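Long-range contacts in potential RNA-dependent RNA polymerase (Human picobirnavirus, PDB 5I62), which synthesises RNA on an RNA template from ribonucleoside triphosphates, probably serving both transcription and genome replication of a double-stranded RNA virus: residues Leu124-Glu129 against Glu214-Gln219; Asn131-Met136 against Val210-Leu215; Cys169-Asn174 against Met205-Val210. All blocks are in the same frame, centred on the assembly; numbering follows the deposited sequence.

Interaction 1 (Leu124-Glu129 against Glu214-Gln219); sequences LRLRSE and ELQVYQ
Gln216 grips the backbone of Arg127 with two hydrogen bonds. Its carbonyl O takes the N-H of Arg127 on a lone pair, at 2.9 Å from Arg127 N, while its side-chain NE2 returns a short bond of 2.6 Å to Arg127 O. CG of Gln216 stands beside its own backbone N (chi1 -72°) and the chain runs extended, its CB and CG passing close to the carbonyl that NE2 binds. Arg127 O lies nearly in the plane of the amide, and the bond is fairly straight, 159° at the hydrogen. The other amide atom, OE1, is held by Arg213 NH1. OE1 lies 3.6 Å from CG of Glu129, whose carboxylate is turned 78° against the amide and is bonded through OE1 to Cys160 N. The contact thus joins helix 208-228 to the extended loop that leads into helix 129-135, where Ser128 is the N-cap and its OG receives the N-H of Asn131. Beyond Gln216, Leu126 lays its CD1 against CG2 of Val217 at 3.5 Å, the two branched side chains slanting across each other, and Trp293 of helix 288-296 packs on both. The CA of Leu126 also approaches Gln216 O, 3.3 Å away, in a CA-H...O contact.

Interaction 2 (Asn131-Met136 against Val210-Leu215); sequences NTVAVM and VNIREL
Asn211 brings the one flat side-chain group among the touching residues, yet it meets Met136 through its aliphatic CB, 4.2 Å from Met136 CE, rather than through a face or edge of the amide. No aromatic ring lies in either segment, and branched chains and a thioether fill the interface. Met136 reaches between two residues of the opposing helix. Its CG stands 3.6 Å from CD1 of Leu215, its SD rests 3.8 Å from CG1 of Ile212, and the two chains of this second pair run at about a right angle. The bend at chi3 (71°) carries CE back to Leu215, 3.7 Å from the same CD1, so that this methyl is touched from both ends of the thioether. Val133 meets the far end of Ile212, CG2 to CD1 at 3.5 Å. Thr132 offers its methyl to the contact: CG2, anti to the backbone N, lies 3.6 Å from CB of Leu215, whereas OG1 is bonded to the carbonyl of Ser128 one turn back. No hydrogen bond crosses between the two segments; apolar packing joins them, with axes that approach to 9.4 Å and lie 108° apart in direction. Lys138 NZ bonds to the carbonyls of Val133 and Met136 where helix 129-135 ends. Helix 150-157 adds to the packing, with Val154 on Val133, Thr157 on Ile212 and Arg150 on Met136, while strand 160-165 packs through Val162 on Val210 and Arg213, other residues of helix 208-228.

Interaction 3 (Cys169-Asn174 against Met205-Val210); sequences CVMRQN and MFPFAV
Met171 and Ala209 have the most surface buried here, and Val210 follows. The side chain of Met171 crosses that of Pro207 at about a right angle and meets it at the CB-CG edge of the ring, SD 3.5 Å from Pro207 CB. The bend at chi3 (-54°) leaves CE beside the same ring atom, at 3.8 Å. SD also serves the first helical turn, standing 3.9 Å from CG2 of Val210, a methyl that SG of Cys169 approaches from two residues earlier in the strand. Met171 SD also comes within 4.2 Å of Ala209 CB, and Gln173 meets the same methyl, its extended chain bringing OE1 to 3.3 Å from Ala209 CB. The same oxygen receives a hydrogen bond from a water, 2.6 Å away, and the water in turn accepts from Ala209 N at 2.9 Å. A buried amide oxygen and a backbone N-H of the opening helical turn, which starts after Pro207 at the N-cap position, are thereby satisfied through one bridging water. Cys169, Met171 and Gln173 alternate along the strand and all direct their CB atoms toward the helix, while Val162 of the neighbouring strand also packs on Ala209. With strand 168-173 hydrogen-bonded antiparallel to both 160-165 and 176-189, this is alpha/beta packing, the N-terminal turn of a helix set on the antiparallel part of a mixed sheet, consistent with the fingers region of a right-hand-shaped polymerase.

Helix 208-228 is common to all three contacts, which follow one another down its length: interaction 3 holds its first turn, interaction 2 the next turns and interaction 1 those beyond. Glu214 and Leu215 belong to both of the latter, and Val210 to interactions 2 and 3. Interactions 2 and 3 are buried and largely apolar, although a water bridges the strand and helix in 3. Interaction 1 is only partly buried and relies on direct hydrogen bonds to a loop backbone. It meets interaction 2 where Gln219 NE2 probably bonds to Thr132 O; Met136 CE on Phe208 links interaction 2 to 3.

Interaction 1 (Leu124-Glu129 against Glu214-Gln219)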
loop_
_atom_site.group_PDB
_atom_site.type_symbol
_atom_site.label_atom_id
_atom_site.label_comp_id
_atom_site.label_asym_id
_atom_site.label_seq_id
_atom_site.Cartn_x
_atom_site.Cartn_y
_atom_site.Cartn_z
ATOM N N LEU A 124 -18.022 11.700 11.778
ATOM C CA LEU A 124 -17.373 12.337 10.649
ATOM C C LEU A 124 -18.389 13.129 9.846
ATOM O O LEU A 124 -19.540 12.720 9.686
ATOM C CB LEU A 124 -16.709 11.300 9.755
ATOM C CG LEU A 124 -15.796 10.282 10.432
ATOM C CD1 LEU A 124 -15.230 9.354 9.376
ATOM C CD2 LEU A 124 -14.676 10.986 11.197
ATOM N N ARG A 125 -17.960 14.268 9.335
ATOM C CA ARG A 125 -18.751 14.991 8.363
ATOM C C ARG A 125 -17.920 15.133 7.102
ATOM O O ARG A 125 -16.683 15.164 7.155
ATOM C CB ARG A 125 -19.163 16.353 8.887
ATOM C CG ARG A 125 -19.211 16.408 10.395
ATOM C CD ARG A 125 -20.123 17.487 10.853
ATOM N NE ARG A 125 -20.218 17.497 12.313
ATOM C CZ ARG A 125 -21.370 17.392 12.987
ATOM N NH1 ARG A 125 -22.554 17.280 12.360
ATOM N NH2 ARG A 125 -21.359 17.397 14.318
ATOM N N LEU A 126 -18.607 15.192 5.968
ATOM C CA LEU A 126 -17.921 15.355 4.698
ATOM C C LEU A 126 -17.205 16.693 4.668
ATOM O O LEU A 126 -17.776 17.722 5.033
ATOM C CB LEU A 126 -18.910 15.276 3.541
ATOM C CG LEU A 126 -19.129 13.902 2.913
ATOM C CD1 LEU A 126 -19.922 13.020 3.873
ATOM C CD2 LEU A 126 -19.857 14.066 1.577
ATOM N N ARG A 127 -15.951 16.675 4.251
ATOM C CA ARG A 127 -15.302 17.924 3.911
ATOM C C ARG A 127 -15.817 18.409 2.555
ATOM O O ARG A 127 -16.336 17.632 1.754
ATOM C CB ARG A 127 -13.794 17.743 3.881
ATOM C CG ARG A 127 -13.229 17.479 5.248
ATOM C CD ARG A 127 -11.796 17.903 5.336
ATOM N NE ARG A 127 -11.670 19.316 5.673
ATOM C CZ ARG A 127 -10.506 19.928 5.851
ATOM N NH1 ARG A 127 -9.377 19.233 5.726
ATOM N NH2 ARG A 127 -10.476 21.222 6.152
ATOM N N SER A 128 -15.687 19.713 2.304
ATOM C CA SER A 128 -16.137 20.235 1.020
ATOM C C SER A 128 -15.156 19.836 -0.075
ATOM O O SER A 128 -13.989 19.523 0.185
ATOM C CB SER A 128 -16.263 21.757 1.050
ATOM O OG SER A 128 -14.977 22.326 1.129
ATOM N N GLU A 129 -15.637 19.858 -1.321
ATOM C CA GLU A 129 -14.758 19.528 -2.436
ATOM C C GLU A 129 -13.546 20.454 -2.475
ATOM O O GLU A 129 -12.421 20.001 -2.715
ATOM C CB GLU A 129 -15.536 19.550 -3.757
ATOM C CG GLU A 129 -16.529 18.399 -3.828
ATOM C CD GLU A 129 -17.274 18.266 -5.141
ATOM O OE1 GLU A 129 -17.111 19.110 -6.052
ATOM O OE2 GLU A 129 -18.040 17.281 -5.249
ATOM N N GLU A 214 -14.677 10.741 -3.103
ATOM C CA GLU A 214 -14.321 9.735 -2.101
ATOM C C GLU A 214 -13.616 10.373 -0.908
ATOM O O GLU A 214 -13.971 10.123 0.250
ATOM C CB GLU A 214 -13.425 8.669 -2.721
ATOM C CG GLU A 214 -14.078 7.786 -3.751
ATOM C CD GLU A 214 -13.046 6.881 -4.401
ATOM O OE1 GLU A 214 -11.906 7.354 -4.648
ATOM O OE2 GLU A 214 -13.368 5.715 -4.666
ATOM N N LEU A 215 -12.632 11.234 -1.178
ATOM C CA LEU A 215 -11.803 11.770 -0.107
ATOM C C LEU A 215 -12.539 12.773 0.765
ATOM O O LEU A 215 -12.056 13.087 1.856
ATOM C CB LEU A 215 -10.536 12.397 -0.683
ATOM C CG LEU A 215 -9.509 11.418 -1.259
ATOM C CD1 LEU A 215 -8.363 12.179 -1.911
ATOM C CD2 LEU A 215 -8.971 10.501 -0.186
ATOM N N GLN A 216 -13.690 13.290 0.319
ATOM C CA GLN A 216 -14.507 14.098 1.218
ATOM C C GLN A 216 -14.855 13.331 2.496
ATOM O O GLN A 216 -15.131 13.947 3.531
ATOM C CB GLN A 216 -15.789 14.546 0.524
ATOM C CG GLN A 216 -15.603 15.615 -0.546
ATOM C CD GLN A 216 -16.935 16.029 -1.113
ATOM O OE1 GLN A 216 -17.417 15.435 -2.080
ATOM N NE2 GLN A 216 -17.573 17.009 -0.478
ATOM N N VAL A 217 -14.891 11.998 2.426
ATOM C CA VAL A 217 -15.109 11.160 3.602
ATOM C C VAL A 217 -13.784 10.599 4.104
ATOM O O VAL A 217 -13.477 10.672 5.297
ATOM C CB VAL A 217 -16.095 10.018 3.307
ATOM C CG1 VAL A 217 -15.963 8.926 4.380
ATOM C CG2 VAL A 217 -17.514 10.543 3.279
ATOM N N TYR A 218 -12.983 10.028 3.209
ATOM C CA TYR A 218 -11.832 9.268 3.686
ATOM C C TYR A 218 -10.756 10.169 4.283
ATOM O O TYR A 218 -10.042 9.756 5.209
ATOM C CB TYR A 218 -11.270 8.401 2.569
ATOM C CG TYR A 218 -12.225 7.310 2.178
ATOM C CD1 TYR A 218 -12.564 6.311 3.088
ATOM C CD2 TYR A 218 -12.797 7.268 0.914
ATOM C CE1 TYR A 218 -13.451 5.301 2.754
ATOM C CE2 TYR A 218 -13.682 6.250 0.562
ATOM C CZ TYR A 218 -13.999 5.266 1.487
ATOM O OH TYR A 218 -14.870 4.248 1.156
ATOM N N GLN A 219 -10.620 11.408 3.773
ATOM C CA GLN A 219 -9.642 12.334 4.345
ATOM C C GLN A 219 -9.932 12.627 5.814
ATOM O O GLN A 219 -9.052 12.388 6.659
ATOM C CB GLN A 219 -9.591 13.624 3.513
ATOM C CG GLN A 219 -8.324 13.941 2.834
ATOM C CD GLN A 219 -8.502 15.166 1.933
ATOM O OE1 GLN A 219 -9.215 16.116 2.281
ATOM N NE2 GLN A 219 -7.863 15.139 0.779
#

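Interaction 2 (Asn131-Met136 against Val210-Leu215)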
loop_
_atom_site.group_PDB
_atom_site.type_symbol
_atom_site.label_atom_id
_atom_site.label_comp_id
_atom_site.label_asym_id
_atom_site.label_seq_id
_atom_site.Cartn_x
_atom_site.Cartn_y
_atom_site.Cartn_z
ATOM N N ASN A 131 -12.075 22.191 0.047
ATOM C CA ASN A 131 -11.149 21.899 1.138
ATOM C C ASN A 131 -10.431 20.578 0.898
ATOM O O ASN A 131 -9.220 20.465 1.138
ATOM C CB ASN A 131 -11.894 21.904 2.471
ATOM C CG ASN A 131 -12.405 23.291 2.839
ATOM O OD1 ASN A 131 -11.799 24.297 2.464
ATOM N ND2 ASN A 131 -13.529 23.352 3.557
ATOM N N THR A 132 -11.156 19.585 0.375
ATOM C CA THR A 132 -10.554 18.290 0.068
ATOM C C THR A 132 -9.462 18.421 -0.987
ATOM O O THR A 132 -8.359 17.885 -0.825
ATOM C CB THR A 132 -11.641 17.316 -0.406
ATOM O OG1 THR A 132 -12.639 17.185 0.606
ATOM C CG2 THR A 132 -11.045 15.960 -0.716
ATOM N N VAL A 133 -9.764 19.107 -2.091
ATOM C CA VAL A 133 -8.765 19.322 -3.135
ATOM C C VAL A 133 -7.543 20.039 -2.570
ATOM O O VAL A 133 -6.407 19.737 -2.947
ATOM C CB VAL A 133 -9.373 20.105 -4.318
ATOM C CG1 VAL A 133 -8.279 20.540 -5.302
ATOM C CG2 VAL A 133 -10.428 19.274 -5.028
ATOM N N ALA A 134 -7.760 20.996 -1.661
ATOM C CA ALA A 134 -6.658 21.789 -1.117
ATOM C C ALA A 134 -5.609 20.909 -0.449
ATOM O O ALA A 134 -4.411 21.213 -0.492
ATOM C CB ALA A 134 -7.188 22.825 -0.131
ATOM N N VAL A 135 -6.027 19.805 0.162
ATOM C CA VAL A 135 -5.042 19.011 0.886
ATOM C C VAL A 135 -4.588 17.780 0.099
ATOM O O VAL A 135 -3.615 17.133 0.494
ATOM C CB VAL A 135 -5.590 18.636 2.271
ATOM C CG1 VAL A 135 -6.227 19.849 2.935
ATOM C CG2 VAL A 135 -6.569 17.602 2.146
ATOM N N MET A 136 -5.244 17.462 -1.025
ATOM C CA MET A 136 -4.843 16.342 -1.870
ATOM C C MET A 136 -3.486 16.581 -2.521
ATOM O O MET A 136 -3.052 17.721 -2.721
ATOM C CB MET A 136 -5.864 16.088 -2.988
ATOM C CG MET A 136 -7.190 15.545 -2.535
ATOM S SD MET A 136 -8.327 15.479 -3.931
ATOM C CE MET A 136 -7.695 14.152 -4.931
ATOM N N VAL A 210 -13.786 11.399 -9.092
ATOM C CA VAL A 210 -14.159 10.329 -8.164
ATOM C C VAL A 210 -13.312 10.408 -6.900
ATOM O O VAL A 210 -13.835 10.327 -5.784
ATOM C CB VAL A 210 -14.042 8.940 -8.827
ATOM C CG1 VAL A 210 -14.376 7.812 -7.796
ATOM C CG2 VAL A 210 -14.959 8.829 -10.035
ATOM N N ASN A 211 -11.992 10.563 -7.056
ATOM C CA ASN A 211 -11.111 10.631 -5.893
ATOM C C ASN A 211 -11.464 11.812 -4.984
ATOM O O ASN A 211 -11.439 11.683 -3.756
ATOM C CB ASN A 211 -9.649 10.712 -6.334
ATOM C CG ASN A 211 -9.036 9.349 -6.608
ATOM O OD1 ASN A 211 -9.518 8.312 -6.124
ATOM N ND2 ASN A 211 -7.974 9.343 -7.375
ATOM N N ILE A 212 -11.791 12.974 -5.563
ATOM C CA ILE A 212 -12.255 14.103 -4.748
ATOM C C ILE A 212 -13.488 13.715 -3.930
ATOM O O ILE A 212 -13.555 13.951 -2.718
ATOM C CB ILE A 212 -12.551 15.327 -5.637
ATOM C CG1 ILE A 212 -11.279 15.837 -6.307
ATOM C CG2 ILE A 212 -13.220 16.435 -4.805
ATOM C CD1 ILE A 212 -11.551 16.896 -7.412
ATOM N N ARG A 213 -14.502 13.147 -4.585
ATOM C CA ARG A 213 -15.724 12.819 -3.862
ATOM C C ARG A 213 -15.457 11.773 -2.780
ATOM O O ARG A 213 -15.967 11.887 -1.658
ATOM C CB ARG A 213 -16.794 12.341 -4.836
ATOM C CG ARG A 213 -17.448 13.494 -5.612
ATOM C CD ARG A 213 -18.259 14.294 -4.645
ATOM N NE ARG A 213 -19.606 13.785 -4.544
ATOM C CZ ARG A 213 -20.364 13.802 -3.456
ATOM N NH1 ARG A 213 -19.916 14.283 -2.309
ATOM N NH2 ARG A 213 -21.586 13.307 -3.532
ATOM N N GLU A 214 -14.677 10.741 -3.103
ATOM C CA GLU A 214 -14.321 9.735 -2.101
ATOM C C GLU A 214 -13.616 10.373 -0.908
ATOM O O GLU A 214 -13.971 10.123 0.250
ATOM C CB GLU A 214 -13.425 8.669 -2.721
ATOM C CG GLU A 214 -14.078 7.786 -3.751
ATOM C CD GLU A 214 -13.046 6.881 -4.401
ATOM O OE1 GLU A 214 -11.906 7.354 -4.648
ATOM O OE2 GLU A 214 -13.368 5.715 -4.666
ATOM N N LEU A 215 -12.632 11.234 -1.178
ATOM C CA LEU A 215 -11.803 11.770 -0.107
ATOM C C LEU A 215 -12.539 12.773 0.765
ATOM O O LEU A 215 -12.056 13.087 1.856
ATOM C CB LEU A 215 -10.536 12.397 -0.683
ATOM C CG LEU A 215 -9.509 11.418 -1.259
ATOM C CD1 LEU A 215 -8.363 12.179 -1.911
ATOM C CD2 LEU A 215 -8.971 10.501 -0.186
#

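Interaction 3 (Cys169-Asn174 against Met205-Val210)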
loop_
_atom_site.group_PDB
_atom_site.type_symbol
_atom_site.label_atom_id
_atom_site.label_comp_id
_atom_site.label_asym_id
_atom_site.label_seq_id
_atom_site.Cartn_x
_atom_site.Cartn_y
_atom_site.Cartn_z
ATOM N N CYS A 169 -20.190 5.094 -15.063
ATOM C CA CYS A 169 -19.879 6.073 -14.033
ATOM C C CYS A 169 -20.112 7.459 -14.629
ATOM O O CYS A 169 -19.365 7.890 -15.509
ATOM C CB CYS A 169 -18.442 5.909 -13.553
ATOM S SG CYS A 169 -17.906 7.146 -12.334
ATOM N N VAL A 170 -21.150 8.147 -14.173
ATOM C CA VAL A 170 -21.422 9.497 -14.654
ATOM C C VAL A 170 -20.608 10.484 -13.831
ATOM O O VAL A 170 -20.575 10.399 -12.602
ATOM C CB VAL A 170 -22.922 9.810 -14.583
ATOM C CG1 VAL A 170 -23.184 11.270 -14.960
ATOM C CG2 VAL A 170 -23.711 8.848 -15.483
ATOM N N MET A 171 -19.928 11.413 -14.507
ATOM C CA MET A 171 -19.148 12.459 -13.841
ATOM C C MET A 171 -19.567 13.813 -14.398
ATOM O O MET A 171 -19.226 14.152 -15.538
ATOM C CB MET A 171 -17.653 12.236 -14.024
ATOM C CG MET A 171 -17.202 10.824 -13.658
ATOM S SD MET A 171 -15.430 10.698 -13.427
ATOM C CE MET A 171 -14.807 11.380 -14.990
ATOM N N ARG A 172 -20.305 14.584 -13.603
ATOM C CA ARG A 172 -20.598 15.975 -13.937
ATOM C C ARG A 172 -19.504 16.849 -13.336
ATOM O O ARG A 172 -19.323 16.863 -12.119
ATOM C CB ARG A 172 -21.967 16.409 -13.410
ATOM C CG ARG A 172 -23.152 15.917 -14.203
ATOM C CD ARG A 172 -23.357 16.706 -15.508
ATOM N NE ARG A 172 -23.530 18.150 -15.324
ATOM C CZ ARG A 172 -23.641 19.022 -16.328
ATOM N NH1 ARG A 172 -23.603 18.597 -17.592
ATOM N NH2 ARG A 172 -23.796 20.317 -16.073
ATOM N N GLN A 173 -18.775 17.572 -14.179
ATOM C CA GLN A 173 -17.627 18.358 -13.738
ATOM C C GLN A 173 -17.778 19.766 -14.285
ATOM O O GLN A 173 -17.650 19.963 -15.496
ATOM C CB GLN A 173 -16.308 17.750 -14.218
ATOM C CG GLN A 173 -16.100 16.313 -13.804
ATOM C CD GLN A 173 -14.793 15.733 -14.312
ATOM O OE1 GLN A 173 -14.488 14.577 -14.032
ATOM N NE2 GLN A 173 -14.001 16.546 -15.058
ATOM N N ASN A 174 -18.060 20.725 -13.398
ATOM C CA ASN A 174 -18.184 22.142 -13.744
ATOM C C ASN A 174 -18.801 22.359 -15.124
ATOM O O ASN A 174 -18.151 22.910 -16.014
ATOM C CB ASN A 174 -16.812 22.826 -13.673
ATOM C CG ASN A 174 -16.916 24.339 -13.699
ATOM O OD1 ASN A 174 -17.990 24.889 -13.481
ATOM N ND2 ASN A 174 -15.799 25.016 -13.964
ATOM N N MET A 205 -6.090 3.593 -11.748
ATOM C CA MET A 205 -5.841 5.036 -11.684
ATOM C C MET A 205 -7.186 5.738 -11.864
ATOM O O MET A 205 -7.748 5.750 -12.959
ATOM C CB MET A 205 -4.830 5.455 -12.749
ATOM C CG MET A 205 -3.427 4.908 -12.514
ATOM S SD MET A 205 -2.360 5.235 -13.946
ATOM C CE MET A 205 -0.835 4.568 -13.351
ATOM N N PHE A 206 -7.718 6.296 -10.773
ATOM C CA PHE A 206 -9.093 6.776 -10.721
ATOM C C PHE A 206 -9.216 8.179 -11.299
ATOM O O PHE A 206 -8.275 8.961 -11.229
ATOM C CB PHE A 206 -9.597 6.800 -9.279
ATOM C CG PHE A 206 -10.269 5.534 -8.842
ATOM C CD1 PHE A 206 -9.644 4.314 -9.004
ATOM C CD2 PHE A 206 -11.524 5.563 -8.270
ATOM C CE1 PHE A 206 -10.245 3.135 -8.591
ATOM C CE2 PHE A 206 -12.141 4.386 -7.848
ATOM C CZ PHE A 206 -11.495 3.169 -8.019
ATOM N N PRO A 207 -10.391 8.518 -11.838
ATOM C CA PRO A 207 -10.668 9.911 -12.208
ATOM C C PRO A 207 -10.544 10.823 -11.001
ATOM O O PRO A 207 -10.989 10.490 -9.901
ATOM C CB PRO A 207 -12.117 9.872 -12.720
ATOM C CG PRO A 207 -12.367 8.441 -13.083
ATOM C CD PRO A 207 -11.558 7.645 -12.075
ATOM N N PHE A 208 -9.935 11.985 -11.234
ATOM C CA PHE A 208 -9.812 13.029 -10.223
ATOM C C PHE A 208 -11.154 13.300 -9.535
ATOM O O PHE A 208 -11.225 13.376 -8.305
ATOM C CB PHE A 208 -9.265 14.298 -10.913
ATOM C CG PHE A 208 -8.751 15.376 -9.976
ATOM C CD1 PHE A 208 -8.461 15.119 -8.648
ATOM C CD2 PHE A 208 -8.548 16.682 -10.460
ATOM C CE1 PHE A 208 -7.984 16.124 -7.814
ATOM C CE2 PHE A 208 -8.083 17.684 -9.627
ATOM C CZ PHE A 208 -7.803 17.409 -8.298
ATOM N N ALA A 209 -12.233 13.439 -10.320
ATOM C CA ALA A 209 -13.542 13.751 -9.743
ATOM C C ALA A 209 -13.997 12.672 -8.756
ATOM O O ALA A 209 -14.550 12.985 -7.691
ATOM C CB ALA A 209 -14.589 13.938 -10.846
ATOM N N VAL A 210 -13.786 11.399 -9.092
ATOM C CA VAL A 210 -14.159 10.329 -8.164
ATOM C C VAL A 210 -13.312 10.408 -6.900
ATOM O O VAL A 210 -13.835 10.327 -5.784
ATOM C CB VAL A 210 -14.042 8.940 -8.827
ATOM C CG1 VAL A 210 -14.376 7.812 -7.796
ATOM C CG2 VAL A 210 -14.959 8.829 -10.035
HETATM O O HOH W 1 -12.167 13.603 -13.243
#